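Local coordinates for protein ATP-dependent DNA helicase (Mycobacterium smegmatis, PDB 5V9X) that couples ATP hydrolysis to 3'-to-5' movement along single-stranded DNA, probably to unwind RNA:DNA hybrids as a member of the Lhr family of bacterial helicases, at residues A253-L258 with G421-G426; T503-S508 with Y525-G530; V686-R691 with T862-A867; A774-R779 with L825-E830; G97-Y102 with L182-T187. One frame throughout, in Å; residues are numbered along the deposited sequence.

Contact 1: residues A253-L258 with G421-G426; sequences AKTFDL and GEISQG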
# COMPACT_ATOMS: atom_id res chain seq x y z
N ALA A 253 -1.70 3.03 24.32
CA ALA A 253 -0.75 2.15 24.99
C ALA A 253 -0.86 0.78 24.33
O ALA A 253 -1.79 0.01 24.62
CB ALA A 253 -1.01 2.08 26.49
N LYS A 254 0.07 0.48 23.43
CA LYS A 254 0.15 -0.82 22.77
C LYS A 254 1.57 -1.34 22.92
O LYS A 254 2.53 -0.66 22.53
CB LYS A 254 -0.24 -0.73 21.30
CG LYS A 254 -0.16 -2.06 20.55
CD LYS A 254 -1.07 -3.10 21.17
CE LYS A 254 -0.86 -4.46 20.52
NZ LYS A 254 -1.80 -5.50 21.04
N THR A 255 1.72 -2.53 23.48
CA THR A 255 3.02 -3.11 23.75
C THR A 255 3.38 -4.11 22.66
O THR A 255 2.60 -5.02 22.36
CB THR A 255 3.04 -3.80 25.12
OG1 THR A 255 2.47 -2.92 26.10
CG2 THR A 255 4.46 -4.15 25.52
N PHE A 256 4.56 -3.94 22.07
CA PHE A 256 5.09 -4.86 21.08
C PHE A 256 6.32 -5.56 21.65
O PHE A 256 7.11 -4.96 22.39
CB PHE A 256 5.46 -4.14 19.79
CG PHE A 256 4.28 -3.64 19.01
CD1 PHE A 256 3.77 -2.37 19.23
CD2 PHE A 256 3.69 -4.43 18.04
CE1 PHE A 256 2.68 -1.91 18.51
CE2 PHE A 256 2.60 -3.98 17.32
CZ PHE A 256 2.10 -2.72 17.56
N ASP A 257 6.47 -6.84 21.31
CA ASP A 257 7.65 -7.63 21.67
C ASP A 257 8.36 -7.97 20.36
O ASP A 257 8.22 -9.07 19.82
CB ASP A 257 7.26 -8.87 22.46
CG ASP A 257 8.47 -9.67 22.92
OD1 ASP A 257 9.59 -9.12 22.90
OD2 ASP A 257 8.29 -10.85 23.28
N LEU A 258 9.13 -7.02 19.86
CA LEU A 258 9.77 -7.14 18.55
C LEU A 258 11.15 -7.76 18.67
O LEU A 258 11.77 -7.77 19.74
CB LEU A 258 9.85 -5.77 17.87
CG LEU A 258 8.52 -5.04 17.70
CD1 LEU A 258 8.73 -3.69 17.04
CD2 LEU A 258 7.54 -5.89 16.90
N GLY A 421 -5.18 -5.04 25.61
CA GLY A 421 -4.14 -5.14 26.61
C GLY A 421 -3.06 -6.17 26.32
O GLY A 421 -2.03 -6.17 27.01
N GLU A 422 -3.25 -7.03 25.33
CA GLU A 422 -2.28 -8.09 25.06
C GLU A 422 -1.06 -7.53 24.32
O GLU A 422 -1.12 -6.48 23.67
CB GLU A 422 -2.93 -9.21 24.24
CG GLU A 422 -2.14 -10.51 24.24
CD GLU A 422 -2.17 -11.22 25.58
OE1 GLU A 422 -3.11 -12.01 25.81
OE2 GLU A 422 -1.26 -10.98 26.40
N ILE A 423 0.05 -8.26 24.42
CA ILE A 423 1.29 -7.94 23.73
C ILE A 423 1.28 -8.60 22.36
O ILE A 423 0.80 -9.73 22.20
CB ILE A 423 2.50 -8.40 24.56
CG1 ILE A 423 2.55 -7.66 25.90
CG2 ILE A 423 3.80 -8.20 23.79
CD1 ILE A 423 3.64 -8.16 26.83
N SER A 424 1.81 -7.90 21.36
CA SER A 424 1.97 -8.44 20.02
C SER A 424 3.42 -8.88 19.84
O SER A 424 4.33 -8.05 19.91
CB SER A 424 1.58 -7.41 18.96
OG SER A 424 0.22 -7.04 19.08
N GLN A 425 3.62 -10.17 19.61
CA GLN A 425 4.95 -10.74 19.46
C GLN A 425 5.33 -10.75 17.98
O GLN A 425 4.60 -11.33 17.16
CB GLN A 425 4.99 -12.14 20.05
CG GLN A 425 6.37 -12.65 20.42
CD GLN A 425 6.31 -13.94 21.21
OE1 GLN A 425 5.29 -14.26 21.83
NE2 GLN A 425 7.39 -14.70 21.17
N GLY A 426 6.45 -10.12 17.64
CA GLY A 426 6.85 -10.02 16.24
C GLY A 426 8.32 -10.23 15.99
O GLY A 426 9.17 -9.59 16.62

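Contact 2: residues T503-S508 with Y525-G530; sequences TLDLLS and YDRDTG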
# COMPACT_ATOMS: atom_id res chain seq x y z
N THR A 503 -11.39 16.96 -19.29
CA THR A 503 -11.60 15.52 -19.18
C THR A 503 -12.86 15.08 -19.91
O THR A 503 -12.87 14.04 -20.59
CB THR A 503 -11.65 15.10 -17.71
OG1 THR A 503 -10.39 15.38 -17.08
CG2 THR A 503 -11.97 13.62 -17.57
N LEU A 504 -13.94 15.85 -19.79
CA LEU A 504 -15.18 15.50 -20.48
C LEU A 504 -15.01 15.56 -21.99
O LEU A 504 -15.60 14.75 -22.72
CB LEU A 504 -16.32 16.43 -20.04
CG LEU A 504 -16.64 16.52 -18.55
CD1 LEU A 504 -17.95 17.26 -18.35
CD2 LEU A 504 -16.70 15.15 -17.91
N ASP A 505 -14.21 16.51 -22.48
CA ASP A 505 -13.95 16.60 -23.91
C ASP A 505 -13.29 15.32 -24.42
O ASP A 505 -13.70 14.76 -25.45
CB ASP A 505 -13.06 17.80 -24.22
CG ASP A 505 -13.69 19.11 -23.80
OD1 ASP A 505 -14.93 19.16 -23.69
OD2 ASP A 505 -12.94 20.08 -23.57
N LEU A 506 -12.26 14.86 -23.71
CA LEU A 506 -11.56 13.65 -24.13
C LEU A 506 -12.49 12.45 -24.14
O LEU A 506 -12.46 11.63 -25.07
CB LEU A 506 -10.37 13.41 -23.20
CG LEU A 506 -9.44 12.25 -23.51
CD1 LEU A 506 -9.11 12.20 -24.99
CD2 LEU A 506 -8.17 12.40 -22.68
N LEU A 507 -13.35 12.33 -23.12
CA LEU A 507 -14.32 11.24 -23.08
C LEU A 507 -15.39 11.38 -24.16
O LEU A 507 -16.04 10.38 -24.49
CB LEU A 507 -14.99 11.18 -21.71
CG LEU A 507 -14.12 10.72 -20.54
CD1 LEU A 507 -14.87 10.87 -19.23
CD2 LEU A 507 -13.69 9.28 -20.75
N SER A 508 -15.57 12.57 -24.72
CA SER A 508 -16.62 12.82 -25.70
C SER A 508 -16.05 13.11 -27.08
O SER A 508 -16.21 12.29 -27.99
CB SER A 508 -17.52 13.97 -25.23
OG SER A 508 -18.54 14.24 -26.17
N TYR A 525 -21.44 14.54 -25.19
CA TYR A 525 -21.53 15.76 -24.39
C TYR A 525 -22.39 16.78 -25.12
O TYR A 525 -22.09 17.15 -26.26
CB TYR A 525 -20.13 16.32 -24.13
CG TYR A 525 -20.04 17.34 -23.01
CD1 TYR A 525 -21.14 17.62 -22.20
CD2 TYR A 525 -18.86 18.03 -22.78
CE1 TYR A 525 -21.05 18.56 -21.18
CE2 TYR A 525 -18.77 18.97 -21.77
CZ TYR A 525 -19.87 19.23 -20.97
OH TYR A 525 -19.78 20.17 -19.96
N ASP A 526 -23.45 17.23 -24.46
CA ASP A 526 -24.34 18.28 -24.98
C ASP A 526 -24.04 19.55 -24.19
O ASP A 526 -24.58 19.75 -23.10
CB ASP A 526 -25.80 17.87 -24.85
CG ASP A 526 -26.74 18.80 -25.61
OD1 ASP A 526 -27.36 18.35 -26.59
OD2 ASP A 526 -26.83 19.99 -25.24
N ARG A 527 -23.19 20.41 -24.76
CA ARG A 527 -22.75 21.59 -24.02
C ARG A 527 -23.84 22.65 -23.93
O ARG A 527 -23.86 23.43 -22.97
CB ARG A 527 -21.50 22.17 -24.68
CG ARG A 527 -20.28 21.29 -24.51
CD ARG A 527 -19.16 21.71 -25.44
NE ARG A 527 -17.89 21.14 -25.02
CZ ARG A 527 -17.10 21.68 -24.10
NH1 ARG A 527 -17.47 22.81 -23.50
NH2 ARG A 527 -15.96 21.11 -23.77
N ASP A 528 -24.75 22.71 -24.91
CA ASP A 528 -25.88 23.62 -24.80
C ASP A 528 -26.75 23.26 -23.60
O ASP A 528 -27.22 24.15 -22.88
CB ASP A 528 -26.70 23.60 -26.09
CG ASP A 528 -25.91 24.07 -27.30
OD1 ASP A 528 -24.86 24.71 -27.11
OD2 ASP A 528 -26.36 23.81 -28.43
N THR A 529 -26.97 21.97 -23.37
CA THR A 529 -27.74 21.50 -22.23
C THR A 529 -26.87 21.23 -21.00
O THR A 529 -27.35 21.35 -19.87
CB THR A 529 -28.51 20.23 -22.61
OG1 THR A 529 -29.27 20.46 -23.80
CG2 THR A 529 -29.46 19.80 -21.49
N GLY A 530 -25.60 20.88 -21.20
CA GLY A 530 -24.76 20.48 -20.09
C GLY A 530 -24.96 19.04 -19.68
O GLY A 530 -24.75 18.70 -18.51

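Contact 3: residues V686-R691 with T862-A867; sequences VVERFR and TPSPFA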
# COMPACT_ATOMS: atom_id res chain seq x y z
N VAL A 686 28.44 9.10 0.08
CA VAL A 686 29.71 8.54 -0.36
C VAL A 686 29.62 8.24 -1.85
O VAL A 686 28.74 7.49 -2.29
CB VAL A 686 30.10 7.28 0.42
CG1 VAL A 686 31.34 6.64 -0.20
CG2 VAL A 686 30.35 7.63 1.88
N VAL A 687 30.54 8.81 -2.63
CA VAL A 687 30.67 8.51 -4.04
C VAL A 687 31.84 7.54 -4.19
O VAL A 687 32.99 7.89 -3.91
CB VAL A 687 30.88 9.78 -4.88
CG1 VAL A 687 31.19 9.42 -6.32
CG2 VAL A 687 29.63 10.65 -4.81
N GLU A 688 31.54 6.32 -4.62
CA GLU A 688 32.52 5.24 -4.70
C GLU A 688 32.79 4.92 -6.16
O GLU A 688 31.85 4.80 -6.95
CB GLU A 688 32.02 4.00 -3.96
CG GLU A 688 32.91 2.79 -4.10
CD GLU A 688 32.47 1.65 -3.22
OE1 GLU A 688 31.51 1.83 -2.44
OE2 GLU A 688 33.09 0.56 -3.29
N ARG A 689 34.07 4.77 -6.50
CA ARG A 689 34.47 4.51 -7.88
C ARG A 689 35.41 3.32 -7.93
O ARG A 689 36.27 3.15 -7.06
CB ARG A 689 35.15 5.74 -8.50
CG ARG A 689 35.48 5.59 -9.97
CD ARG A 689 36.13 6.84 -10.55
NE ARG A 689 37.28 7.28 -9.78
CZ ARG A 689 37.26 8.29 -8.92
NH1 ARG A 689 36.14 8.98 -8.73
NH2 ARG A 689 38.36 8.63 -8.26
N PHE A 690 35.23 2.49 -8.95
CA PHE A 690 36.12 1.37 -9.23
C PHE A 690 36.00 1.03 -10.70
O PHE A 690 35.08 1.49 -11.39
CB PHE A 690 35.79 0.16 -8.34
CG PHE A 690 34.37 -0.31 -8.45
CD1 PHE A 690 33.40 0.18 -7.59
CD2 PHE A 690 34.00 -1.25 -9.40
CE1 PHE A 690 32.08 -0.26 -7.68
CE2 PHE A 690 32.69 -1.68 -9.50
CZ PHE A 690 31.73 -1.19 -8.63
N ARG A 691 36.94 0.23 -11.19
CA ARG A 691 36.92 -0.22 -12.58
C ARG A 691 36.43 -1.65 -12.65
O ARG A 691 36.75 -2.48 -11.79
CB ARG A 691 38.30 -0.10 -13.22
CG ARG A 691 39.39 -0.90 -12.55
CD ARG A 691 40.67 -0.87 -13.37
NE ARG A 691 41.12 0.49 -13.62
CZ ARG A 691 41.91 1.18 -12.80
NH1 ARG A 691 42.27 2.42 -13.11
NH2 ARG A 691 42.34 0.63 -11.68
N THR A 862 37.92 -3.02 -4.98
CA THR A 862 36.82 -3.96 -5.14
C THR A 862 35.60 -3.36 -4.45
O THR A 862 35.74 -2.62 -3.47
CB THR A 862 37.17 -5.33 -4.53
OG1 THR A 862 36.07 -6.23 -4.70
CG2 THR A 862 37.50 -5.21 -3.05
N PRO A 863 34.40 -3.62 -4.98
CA PRO A 863 33.20 -3.00 -4.41
C PRO A 863 33.05 -3.22 -2.91
O PRO A 863 33.23 -4.34 -2.41
CB PRO A 863 32.06 -3.67 -5.19
CG PRO A 863 32.67 -4.02 -6.50
CD PRO A 863 34.11 -4.36 -6.22
N SER A 864 32.74 -2.14 -2.20
CA SER A 864 32.46 -2.14 -0.77
C SER A 864 31.21 -2.98 -0.50
O SER A 864 30.47 -3.30 -1.44
CB SER A 864 32.27 -0.71 -0.27
OG SER A 864 31.08 -0.14 -0.79
N PRO A 865 30.95 -3.36 0.76
CA PRO A 865 29.71 -4.09 1.05
C PRO A 865 28.45 -3.38 0.56
O PRO A 865 27.55 -4.04 0.01
CB PRO A 865 29.73 -4.22 2.58
CG PRO A 865 31.17 -4.23 2.92
CD PRO A 865 31.84 -3.30 1.93
N PHE A 866 28.36 -2.06 0.74
CA PHE A 866 27.19 -1.33 0.27
C PHE A 866 27.11 -1.32 -1.25
O PHE A 866 26.03 -1.48 -1.82
CB PHE A 866 27.19 0.10 0.81
CG PHE A 866 26.80 0.21 2.26
CD1 PHE A 866 26.78 -0.91 3.09
CD2 PHE A 866 26.44 1.43 2.80
CE1 PHE A 866 26.42 -0.80 4.42
CE2 PHE A 866 26.07 1.55 4.12
CZ PHE A 866 26.06 0.43 4.93
N ALA A 867 28.25 -1.13 -1.91
CA ALA A 867 28.27 -1.17 -3.37
C ALA A 867 27.93 -2.56 -3.88
O ALA A 867 27.21 -2.71 -4.87
CB ALA A 867 29.65 -0.74 -3.89

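Contact 4: residues A774-R779 with L825-E830; sequences ALFASR and LEAVRE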
# COMPACT_ATOMS: atom_id res chain seq x y z
N ALA A 774 11.35 5.99 -18.86
CA ALA A 774 10.57 4.76 -18.92
C ALA A 774 9.41 4.78 -17.93
O ALA A 774 8.37 4.17 -18.18
CB ALA A 774 11.47 3.55 -18.65
N LEU A 775 9.58 5.46 -16.79
CA LEU A 775 8.50 5.55 -15.82
C LEU A 775 7.27 6.23 -16.42
O LEU A 775 6.14 5.78 -16.21
CB LEU A 775 8.97 6.31 -14.58
CG LEU A 775 7.87 6.64 -13.56
CD1 LEU A 775 7.37 5.38 -12.87
CD2 LEU A 775 8.36 7.67 -12.55
N PHE A 776 7.48 7.32 -17.17
CA PHE A 776 6.36 8.03 -17.76
C PHE A 776 5.62 7.16 -18.76
O PHE A 776 4.38 7.20 -18.83
CB PHE A 776 6.85 9.31 -18.44
CG PHE A 776 5.79 10.03 -19.20
CD1 PHE A 776 4.94 10.92 -18.56
CD2 PHE A 776 5.63 9.83 -20.57
CE1 PHE A 776 3.96 11.59 -19.26
CE2 PHE A 776 4.64 10.49 -21.27
CZ PHE A 776 3.81 11.37 -20.62
N ALA A 777 6.35 6.37 -19.55
CA ALA A 777 5.70 5.47 -20.50
C ALA A 777 4.78 4.49 -19.79
O ALA A 777 3.66 4.23 -20.24
CB ALA A 777 6.75 4.73 -21.33
N SER A 778 5.23 3.93 -18.66
CA SER A 778 4.41 2.99 -17.92
C SER A 778 3.20 3.68 -17.30
O SER A 778 2.07 3.19 -17.41
CB SER A 778 5.24 2.30 -16.84
OG SER A 778 6.23 1.46 -17.41
N ARG A 779 3.42 4.82 -16.64
CA ARG A 779 2.31 5.50 -15.98
C ARG A 779 1.36 6.16 -16.97
O ARG A 779 0.20 6.40 -16.62
CB ARG A 779 2.86 6.52 -14.98
CG ARG A 779 3.71 5.90 -13.88
CD ARG A 779 2.96 4.82 -13.12
NE ARG A 779 3.82 4.06 -12.22
CZ ARG A 779 3.89 4.26 -10.90
NH1 ARG A 779 3.14 5.19 -10.33
NH2 ARG A 779 4.71 3.52 -10.16
N LEU A 825 -1.08 15.09 -19.08
CA LEU A 825 -1.03 15.91 -17.87
C LEU A 825 -1.05 15.05 -16.62
O LEU A 825 -0.27 15.28 -15.68
CB LEU A 825 -2.20 16.89 -17.86
CG LEU A 825 -2.32 17.92 -18.99
CD1 LEU A 825 -3.59 18.74 -18.83
CD2 LEU A 825 -1.10 18.83 -19.03
N GLU A 826 -1.94 14.05 -16.58
CA GLU A 826 -2.08 13.24 -15.38
C GLU A 826 -0.89 12.31 -15.19
O GLU A 826 -0.44 12.08 -14.06
CB GLU A 826 -3.39 12.45 -15.42
CG GLU A 826 -3.58 11.48 -14.27
CD GLU A 826 -3.43 12.14 -12.90
OE1 GLU A 826 -3.76 13.34 -12.77
OE2 GLU A 826 -2.99 11.45 -11.96
N ALA A 827 -0.37 11.75 -16.29
CA ALA A 827 0.83 10.92 -16.19
C ALA A 827 2.00 11.71 -15.61
O ALA A 827 2.72 11.23 -14.73
CB ALA A 827 1.18 10.35 -17.56
N VAL A 828 2.19 12.94 -16.10
CA VAL A 828 3.23 13.80 -15.53
C VAL A 828 2.89 14.16 -14.09
O VAL A 828 3.78 14.26 -13.23
CB VAL A 828 3.41 15.06 -16.40
CG1 VAL A 828 4.49 15.95 -15.83
CG2 VAL A 828 3.76 14.69 -17.82
N ARG A 829 1.60 14.35 -13.79
CA ARG A 829 1.19 14.68 -12.43
C ARG A 829 1.53 13.54 -11.47
O ARG A 829 2.02 13.78 -10.36
CB ARG A 829 -0.30 15.00 -12.41
CG ARG A 829 -0.77 15.90 -11.27
CD ARG A 829 -0.97 15.12 -9.98
NE ARG A 829 -1.70 13.87 -10.18
CZ ARG A 829 -1.73 12.89 -9.29
NH1 ARG A 829 -1.07 13.01 -8.15
NH2 ARG A 829 -2.41 11.78 -9.55
N GLU A 830 1.26 12.29 -11.87
CA GLU A 830 1.53 11.17 -10.98
C GLU A 830 3.03 10.97 -10.77
O GLU A 830 3.47 10.74 -9.64
CB GLU A 830 0.90 9.89 -11.53
CG GLU A 830 1.17 8.67 -10.65
CD GLU A 830 0.53 7.40 -11.17
OE1 GLU A 830 -0.04 7.41 -12.28
OE2 GLU A 830 0.59 6.37 -10.45

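Contact 5: residues G97-Y102 with L182-T187; sequences GTQVLY and LTSVRT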
# COMPACT_ATOMS: atom_id res chain seq x y z
N GLY A 97 -34.32 -1.47 3.72
CA GLY A 97 -33.18 -1.30 2.85
C GLY A 97 -31.88 -1.34 3.63
O GLY A 97 -31.84 -1.37 4.86
N THR A 98 -30.78 -1.35 2.87
CA THR A 98 -29.46 -1.40 3.49
C THR A 98 -29.21 -0.14 4.31
O THR A 98 -29.27 0.97 3.78
CB THR A 98 -28.39 -1.58 2.42
OG1 THR A 98 -28.64 -2.77 1.67
CG2 THR A 98 -27.02 -1.68 3.07
N GLN A 99 -28.95 -0.32 5.60
CA GLN A 99 -28.84 0.78 6.56
C GLN A 99 -27.40 1.14 6.90
O GLN A 99 -27.09 2.32 7.06
CB GLN A 99 -29.58 0.42 7.85
CG GLN A 99 -31.09 0.33 7.69
CD GLN A 99 -31.77 1.68 7.67
OE1 GLN A 99 -31.62 2.48 8.59
NE2 GLN A 99 -32.51 1.96 6.60
N VAL A 100 -26.52 0.15 7.03
CA VAL A 100 -25.12 0.37 7.36
C VAL A 100 -24.26 -0.16 6.23
O VAL A 100 -24.52 -1.25 5.70
CB VAL A 100 -24.74 -0.31 8.70
CG1 VAL A 100 -23.26 -0.15 8.99
CG2 VAL A 100 -25.58 0.26 9.84
N LEU A 101 -23.24 0.61 5.84
CA LEU A 101 -22.31 0.22 4.79
C LEU A 101 -20.90 0.21 5.36
O LEU A 101 -20.35 1.27 5.69
CB LEU A 101 -22.41 1.16 3.59
CG LEU A 101 -21.48 0.83 2.41
CD1 LEU A 101 -21.85 -0.51 1.79
CD2 LEU A 101 -21.51 1.94 1.37
N TYR A 102 -20.32 -0.98 5.48
CA TYR A 102 -18.94 -1.15 5.91
C TYR A 102 -18.08 -1.45 4.70
O TYR A 102 -18.40 -2.35 3.91
CB TYR A 102 -18.83 -2.27 6.95
CG TYR A 102 -17.41 -2.68 7.28
CD1 TYR A 102 -16.73 -3.59 6.48
CD2 TYR A 102 -16.76 -2.19 8.41
CE1 TYR A 102 -15.44 -3.98 6.78
CE2 TYR A 102 -15.47 -2.57 8.71
CZ TYR A 102 -14.81 -3.47 7.89
OH TYR A 102 -13.53 -3.87 8.18
N LEU A 182 -29.09 0.89 -1.85
CA LEU A 182 -28.26 1.77 -1.05
C LEU A 182 -28.91 3.12 -0.78
O LEU A 182 -28.26 4.00 -0.20
CB LEU A 182 -26.90 1.97 -1.72
CG LEU A 182 -26.11 0.70 -2.03
CD1 LEU A 182 -24.83 1.02 -2.78
CD2 LEU A 182 -25.80 -0.06 -0.74
N THR A 183 -30.16 3.32 -1.19
CA THR A 183 -30.80 4.63 -1.04
C THR A 183 -31.17 4.95 0.41
O THR A 183 -31.49 6.11 0.69
CB THR A 183 -32.05 4.72 -1.91
OG1 THR A 183 -32.98 3.70 -1.53
CG2 THR A 183 -31.70 4.56 -3.38
N SER A 184 -31.12 3.98 1.31
CA SER A 184 -31.48 4.21 2.71
C SER A 184 -30.27 4.23 3.64
O SER A 184 -30.45 4.34 4.86
CB SER A 184 -32.47 3.14 3.19
OG SER A 184 -33.69 3.21 2.46
N VAL A 185 -29.05 4.13 3.10
CA VAL A 185 -27.86 4.04 3.94
C VAL A 185 -27.75 5.27 4.81
O VAL A 185 -27.79 6.41 4.32
CB VAL A 185 -26.61 3.84 3.07
CG1 VAL A 185 -25.35 4.09 3.89
CG2 VAL A 185 -26.59 2.45 2.47
N ARG A 186 -27.59 5.06 6.12
CA ARG A 186 -27.41 6.13 7.08
C ARG A 186 -25.99 6.23 7.62
O ARG A 186 -25.55 7.32 7.97
CB ARG A 186 -28.38 5.97 8.26
CG ARG A 186 -29.84 6.10 7.87
CD ARG A 186 -30.75 6.00 9.09
NE ARG A 186 -32.16 6.15 8.73
CZ ARG A 186 -33.17 6.06 9.59
NH1 ARG A 186 -32.94 5.82 10.87
NH2 ARG A 186 -34.42 6.20 9.16
N THR A 187 -25.26 5.11 7.70
CA THR A 187 -23.91 5.08 8.22
C THR A 187 -22.98 4.46 7.20
O THR A 187 -23.36 3.52 6.49
CB THR A 187 -23.84 4.30 9.55
OG1 THR A 187 -24.75 4.86 10.50
CG2 THR A 187 -22.43 4.32 10.13

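Contact 1: residues A253-L258 with G421-G426
Lys254 reaches across to Glu422 and Ser424 beside two neighbouring parallel strands, 256-262 and 424-429, of the second RecA-like sheet. With CG anti to the backbone N (chi1 179°) and a bend at the next bond, its chain runs past the Ser424 hydroxyl and places NZ 2.9 Å from Glu422 O, a hydrogen bond made from above the carbonyl plane. The same side chain touches Pro70 and Thr71, in what is probably the P-loop of the first domain, and lies about 8 Å from the bound nucleotide analogue. Thr255 O accepts from Ser424 N at 3.1 Å, in the carbonyl plane, while the threonine side chain passes aslant over that of Ile423, CB and CG2 near CG1. Phe256 shares a face of the sheet with Ser424 and Leu258; its CD2 approaches Ser424 CB at 3.8 Å, and helix 406-413 covers them both. Ser424 OG is hydrogen-bonded to Ala416 O. Asp257 then illustrates how one residue of a parallel pair serves both flanking positions opposite: its N donates to Ser424 O at 2.8 Å, and its O accepts from Gly426 N at 3.0 Å. Its side chain runs beside Gln425 on the other face, with CB on Ile423 CG2. Leu258 closes the pairing through a CA-H contact, its CA 3.2 Å from Gly426 O.

Contact 2: residues T503-S508 with Y525-G530
Tyr525 turns its ring toward Leu504 because its CG stands anti to the backbone N (chi1 -164°), while Ser508 sends OG anti to its own N, which directs it to the backbone N of Tyr525. The ring and the hydroxyl thus divide the work of joining the last turns of helix 497-508 to the end of strand 523-526. Leu504 crosses the ring obliquely: CD1 lies 3.8 Å from Tyr525 CZ, and Leu504 CB sits near Tyr525 CE2. The phenol oxygen finds its polar partner one helical turn earlier, in Glu501. Ser508 OG accepts a weak hydrogen bond from Tyr525 N at 3.1 Å, bent to 122°, and packs against Tyr525 CB.

Arg527 folds its extended chain back along the tyrosine, with Arg527 CG 3.8 Å above the Tyr525 ring plane, over its centre, and the guanidinium group passes one of its faces over Tyr525 CE2. That course carries NH2 to Asp505, whose carboxylate plane is tilted 38° from the guanidinium; a salt bridge is likely, but the two groups are modelled too close for its geometry to be trusted. At the end of the strand, Asp526 OD2 accepts from Thr529 N at 2.7 Å and also from Thr529 OG1, met from above the carboxylate plane. This is an Asx motif, and it shapes the tight hairpin connection between strands 523-526 and 531-534, whose docking against a helix is consistent with a winged-helix domain.

Contact 3: residues V686-R691 with T862-A867
Glu688 and Phe690, alternate residues of strand 684-691, face the start of helix 865-870 (Glu688) and the loop leading into it (Phe690). No backbone pairing joins the segments: Phe690 CA is 6.8 Å from Thr862 CA, and Glu688 CA 7.8 Å from Ala867 CA. The element being fixed is a helix N-cap. Ser864 occupies the cap position, its OG accepting from Ala867 N at 3.2 Å, nearly straight at 163°. The Glu688 chain leaves anti to the backbone N (chi1 174°) and stays extended, so the carboxylate arrives end-on with both oxygens usable. Ser864 OG donates to Glu688 OE1 at 2.6 Å and Ser864 N to Glu688 OE2 at 2.9 Å, each on the syn lone pair. The serine hydroxyl therefore links the strand glutamate to the first turn of the helix, with Ala867 CB packed against the carboxylate. Thr860 OG1 is a second partner of OE2, and Gln672 of helix 661-676 adds a weak bond to Ser864 OG. A positive helix end and these donors would probably stabilise the buried carboxylate as an anion. Because strand 854-859 runs parallel beside 684-691 and leads into this cap, the bonds tie the helix back onto its own sheet. Two residues along the strand, Phe690 receives Pro863 CG over one face, a CH-pi contact 3.9 Å from the ring centroid and offset toward the rim.

Contact 4: residues A774-R779 with L825-E830
Glu830 offers its carboxylate to two cations, one on each oxygen. Across the contact OE2 takes Arg779 NH1 at 2.8 Å in a salt bridge whose hydrogen bond is weak, bent to 129°; OE1 pairs with Lys200, at the start of helix 200-213 in the DEAD/DEAH box region. The glutamate reaches out fully extended, whereas Arg779 bends at its second torsion; the two side chains meet at about a right angle. OE2 comes to the edge of the guanidinium group, with the carboxylate plane turned 59° away from it.

The helices carrying these charges, 774-786 and 822-835, have axes 9.2 Å apart at closest approach in their short segments, and run at 125° to one another. One turn before the arginine, Phe776 fills the other part of the crossing. Its ring swings over with CG anti to the backbone N, bringing CE1 obliquely against Ala827 CB at 3.5 Å and Val828 CG2 at 3.4 Å. At the small Ala827 the backbones come close, its CA 5.6 Å from Arg779 CA.

Glu826 and Arg829 make their own salt bridge within the second helix. Arg552 brings a like charge close to Arg779, which Glu830 would probably help to offset. The chemistry thus implies an apolar crossing beside a buried charge network that also links these helices to the first motor domain through Lys200.

Contact 5: residues G97-Y102 with L182-T187
Strands 100-103 and 187-191 are neighbours in the parallel sheet of the first RecA-like domain, and this contact is where they come together, just after a type I turn from Leu182 to Val185. Gln99 O is the pivot. It accepts from Arg186 N at 2.9 Å and, more weakly, from Thr187 N at 3.4 Å, so one carbonyl gathers two successive amides as the incoming chain settles into the sheet. Leu101 N then donates to Thr187 O at 3.0 Å, and Val100 stands opposite Thr187 as a parallel bridge pair.

Ahead of the paired residues, Val185 packs on both backbone and side chains. Its CG2 approaches Thr98 O at 3.3 Å, and its other methyl, CG1, anti to the backbone N (chi1 166°), packs on Leu101 CB. Thr98 runs beside Val185 with the methyl groups adjacent, while its OG1 is bonded to Pro160 O. Leu182 adds a methyl to Thr98 CG2 and extends toward helix 167-174. On the more exposed flank Gln99 and Arg186 point the same way. The amide oxygen OE1 stands 3.6 Å above the guanidinium plane of Arg186, toward its rim, with the two flat groups 70° apart; Gln99 NE2 lies near Ser184 CB.

Farther along the strands, Tyr102 OH is hydrogen-bonded to Asp191 OD2, in the first residue of the DEVH sequence. Such central parallel pairing, with what is probably the Walker B strand as one partner, is characteristic of the helicase RecA-like core.

In the fold
Contacts 1 and 5 repeat one theme in the two RecA-like motor domains: parallel strands paired at their beginnings through backbone bonds. The difference is burial, since contact 5 is mostly enclosed whereas contact 1 is half open and lies close to the nucleotide. The other three contacts rely mainly on side chains. Contact 3 uses a buried glutamate to hold a helix start, and contact 4 combines an apolar helix crossing with buried charged side chains; both belong to the DEAD/H associated region and approach the bound DNA. Contact 2, at the surface of the winged-helix region, has looser chemistry, a weak bond and an uncertain ion pair. Its nearest atoms come within about 8 Å of contact 4.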